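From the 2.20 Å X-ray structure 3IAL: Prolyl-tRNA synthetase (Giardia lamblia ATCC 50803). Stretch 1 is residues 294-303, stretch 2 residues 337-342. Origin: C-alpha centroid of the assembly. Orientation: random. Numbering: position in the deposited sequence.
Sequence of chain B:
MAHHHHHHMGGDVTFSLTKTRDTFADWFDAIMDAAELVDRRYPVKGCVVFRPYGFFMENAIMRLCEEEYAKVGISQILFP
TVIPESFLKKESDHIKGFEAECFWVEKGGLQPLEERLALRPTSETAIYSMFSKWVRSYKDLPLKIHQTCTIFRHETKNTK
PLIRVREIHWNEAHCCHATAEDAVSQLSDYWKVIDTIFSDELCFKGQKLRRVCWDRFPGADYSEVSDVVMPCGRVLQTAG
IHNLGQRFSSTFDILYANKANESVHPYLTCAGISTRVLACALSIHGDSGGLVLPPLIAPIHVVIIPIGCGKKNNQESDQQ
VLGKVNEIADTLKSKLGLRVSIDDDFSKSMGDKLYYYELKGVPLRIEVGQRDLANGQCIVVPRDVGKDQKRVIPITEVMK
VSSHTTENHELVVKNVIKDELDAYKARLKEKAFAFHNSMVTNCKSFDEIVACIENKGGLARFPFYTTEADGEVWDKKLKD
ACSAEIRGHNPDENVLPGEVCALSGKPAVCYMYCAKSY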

# COMPACT_ATOMS: atom_id res chain seq x y z
N PRO B 294 -11.46 -17.18 -2.43
CA PRO B 294 -10.36 -17.80 -1.70
C PRO B 294 -10.07 -17.02 -0.41
O PRO B 294 -10.28 -15.80 -0.38
CB PRO B 294 -9.19 -17.69 -2.68
CG PRO B 294 -9.82 -17.55 -4.02
CD PRO B 294 -11.07 -16.78 -3.79
N PRO B 295 -9.62 -17.71 0.66
CA PRO B 295 -9.37 -17.07 1.95
C PRO B 295 -8.50 -15.82 1.91
O PRO B 295 -8.81 -14.84 2.61
CB PRO B 295 -8.68 -18.18 2.77
CG PRO B 295 -9.24 -19.43 2.23
CD PRO B 295 -9.52 -19.18 0.75
N LEU B 296 -7.44 -15.83 1.10
CA LEU B 296 -6.53 -14.69 0.97
C LEU B 296 -7.28 -13.37 0.78
O LEU B 296 -6.95 -12.36 1.40
CB LEU B 296 -5.58 -14.88 -0.22
CG LEU B 296 -4.62 -13.71 -0.49
CD1 LEU B 296 -3.58 -13.60 0.62
CD2 LEU B 296 -3.95 -13.82 -1.87
N ILE B 297 -8.29 -13.39 -0.09
CA ILE B 297 -8.99 -12.16 -0.48
C ILE B 297 -10.39 -12.02 0.11
O ILE B 297 -11.12 -11.14 -0.30
CB ILE B 297 -9.06 -12.01 -2.02
CG1 ILE B 297 -9.79 -13.21 -2.67
CG2 ILE B 297 -7.66 -11.84 -2.58
CD1 ILE B 297 -10.24 -12.97 -4.14
N ALA B 298 -10.77 -12.88 1.05
CA ALA B 298 -12.06 -12.74 1.71
C ALA B 298 -11.94 -11.68 2.81
O ALA B 298 -11.20 -11.88 3.78
CB ALA B 298 -12.51 -14.08 2.32
N PRO B 299 -12.66 -10.55 2.67
CA PRO B 299 -12.64 -9.58 3.78
C PRO B 299 -13.15 -10.17 5.10
O PRO B 299 -12.70 -9.76 6.17
CB PRO B 299 -13.55 -8.45 3.28
CG PRO B 299 -13.44 -8.53 1.80
CD PRO B 299 -13.41 -10.02 1.52
N ILE B 300 -14.07 -11.14 5.01
CA ILE B 300 -14.54 -11.91 6.15
C ILE B 300 -14.40 -13.39 5.82
O ILE B 300 -15.07 -13.89 4.92
CB ILE B 300 -16.03 -11.59 6.44
CG1 ILE B 300 -16.17 -10.18 7.03
CG2 ILE B 300 -16.64 -12.62 7.39
CD1 ILE B 300 -17.57 -9.61 6.88
N HIS B 301 -13.51 -14.09 6.51
CA HIS B 301 -13.36 -15.54 6.32
C HIS B 301 -14.62 -16.29 6.76
O HIS B 301 -15.01 -17.28 6.15
CB HIS B 301 -12.20 -16.09 7.14
CG HIS B 301 -10.85 -15.70 6.65
ND1 HIS B 301 -9.93 -15.06 7.45
CD2 HIS B 301 -10.23 -15.90 5.46
CE1 HIS B 301 -8.82 -14.86 6.77
NE2 HIS B 301 -8.98 -15.35 5.56
N VAL B 302 -15.22 -15.82 7.85
CA VAL B 302 -16.29 -16.54 8.53
C VAL B 302 -17.36 -15.59 9.04
O VAL B 302 -17.07 -14.61 9.71
CB VAL B 302 -15.74 -17.31 9.75
CG1 VAL B 302 -16.88 -17.99 10.51
CG2 VAL B 302 -14.68 -18.32 9.33
N VAL B 303 -18.62 -15.87 8.71
CA VAL B 303 -19.72 -15.12 9.30
C VAL B 303 -20.46 -16.03 10.28
O VAL B 303 -20.89 -17.13 9.91
CB VAL B 303 -20.67 -14.54 8.24
CG1 VAL B 303 -21.24 -15.64 7.32
CG2 VAL B 303 -21.79 -13.74 8.92
N GLY B 337 -6.13 -15.89 13.84
CA GLY B 337 -5.94 -14.72 12.99
C GLY B 337 -6.97 -14.57 11.88
O GLY B 337 -6.73 -13.87 10.90
N LEU B 338 -8.12 -15.23 12.03
CA LEU B 338 -9.18 -15.18 11.02
C LEU B 338 -9.98 -13.89 11.12
O LEU B 338 -10.11 -13.32 12.21
CB LEU B 338 -10.13 -16.37 11.17
CG LEU B 338 -9.52 -17.76 10.98
CD1 LEU B 338 -10.61 -18.83 11.05
CD2 LEU B 338 -8.75 -17.85 9.66
N ARG B 339 -10.51 -13.44 10.00
CA ARG B 339 -11.41 -12.31 9.96
C ARG B 339 -12.81 -12.87 10.13
O ARG B 339 -13.26 -13.70 9.34
CB ARG B 339 -11.25 -11.53 8.65
CG ARG B 339 -9.84 -10.94 8.47
CD ARG B 339 -9.66 -10.20 7.16
NE ARG B 339 -9.62 -11.08 5.99
CZ ARG B 339 -8.54 -11.73 5.54
NH1 ARG B 339 -7.36 -11.61 6.15
NH2 ARG B 339 -8.63 -12.49 4.46
N VAL B 340 -13.48 -12.44 11.19
CA VAL B 340 -14.77 -12.98 11.59
C VAL B 340 -15.78 -11.86 11.73
O VAL B 340 -15.46 -10.79 12.24
CB VAL B 340 -14.64 -13.73 12.93
CG1 VAL B 340 -15.98 -14.32 13.36
CG2 VAL B 340 -13.57 -14.81 12.81
N SER B 341 -17.00 -12.10 11.26
CA SER B 341 -18.11 -11.17 11.46
C SER B 341 -19.27 -11.87 12.17
O SER B 341 -19.47 -13.08 12.00
CB SER B 341 -18.57 -10.60 10.13
OG SER B 341 -19.48 -9.53 10.35
N ILE B 342 -20.02 -11.10 12.95
CA ILE B 342 -21.22 -11.58 13.64
C ILE B 342 -22.40 -10.77 13.13
O ILE B 342 -22.43 -9.54 13.31
CB ILE B 342 -21.12 -11.36 15.17
CG1 ILE B 342 -19.91 -12.08 15.75
CG2 ILE B 342 -22.41 -11.85 15.88
CD1 ILE B 342 -19.66 -11.73 17.24

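Two segments of one chain, 294-303 and 337-342, meet along a short parallel β pairing and around the side chain of Arg339, burying 529 Å² counted over both sides. Val302 pairs with Val340 and Val303 with Ser341, their CA atoms 4.9 and 4.8 Å apart. The pairing is anchored by two backbone hydrogen bonds: Val302 N donates to Arg339 O (3.2 Å), and Ser341 N donates to Val302 O (3.0 Å, nearly straight at 168°). Val302 thus spends both its NH and its carbonyl on the second segment, on Arg339 O just before the strand and on Ser341 N within it. CA-H...O contacts supplement these bonds, from Val340 CA to Val302 O and from Val303 CA to Ser341 O, each 3.4 Å. Arg339 O also receives a weak hydrogen bond from His301 N (2.9 Å, 124°), so one carbonyl serves two successive amides where the first segment enters its strand.

Just before the strands, Arg339 and His301 each point CA-to-CB toward the other segment, and the two side chains pass one another. His301, with chi1 near -71° (m), sets ND1 in front of the Arg339 backbone amide, and Arg339 N donates to His301 ND1 at 3.1 Å and 173°. ND1 is therefore an acceptor, and NE2 carries the proton in its weak hydrogen bond to Pro295 O (3.0 Å, 123°). Histidine suits this buried site because its ring can accept at one nitrogen and donate at the other, linking the backbone of the second segment to the turn at the start of the first.

Arg339 has the largest area covered by the other segment, 143 Å². Its chain, m at chi1, t at chi2 and m at chi3, carries the guanidinium to the carbonyls that follow and line the 3-10 turn 295-297. NE and NH2 both donate to Ala298 O, at 2.8 and 2.7 Å, so this carbonyl is held by a fork of two N-H groups. Pro295 O, already the acceptor for Ala298 N (3.2 Å) within the turn, lies 3.0 Å from Arg339 NH2, but the angle is too poor for a hydrogen bond. Pro299 O also lies near the guanidinium plane, 3.2 Å from Arg339 CD. The His301 ring covers one face of the guanidinium; the 3.1 Å approach of His301 NE2 to Arg339 NH2 is not a hydrogen bond, again because of its angle.

Side-chain packing adds to these bonds. Leu338 CD2 lies 3.7 Å from His301 ND1, and the apolar pair Leu338 CD1 and Val302 CG2 is 4.4 Å apart. Ile300 reaches along the second segment to place CD1 3.5 Å from Ser341 CB. The small serine side chain shares a sheet face with Val303, and Val302 and Val340 share the other; branched at CB, valine readily adopts these extended backbones. Gly337, exposed and just past a helix, has positive phi (74°), a conformation that favours glycine.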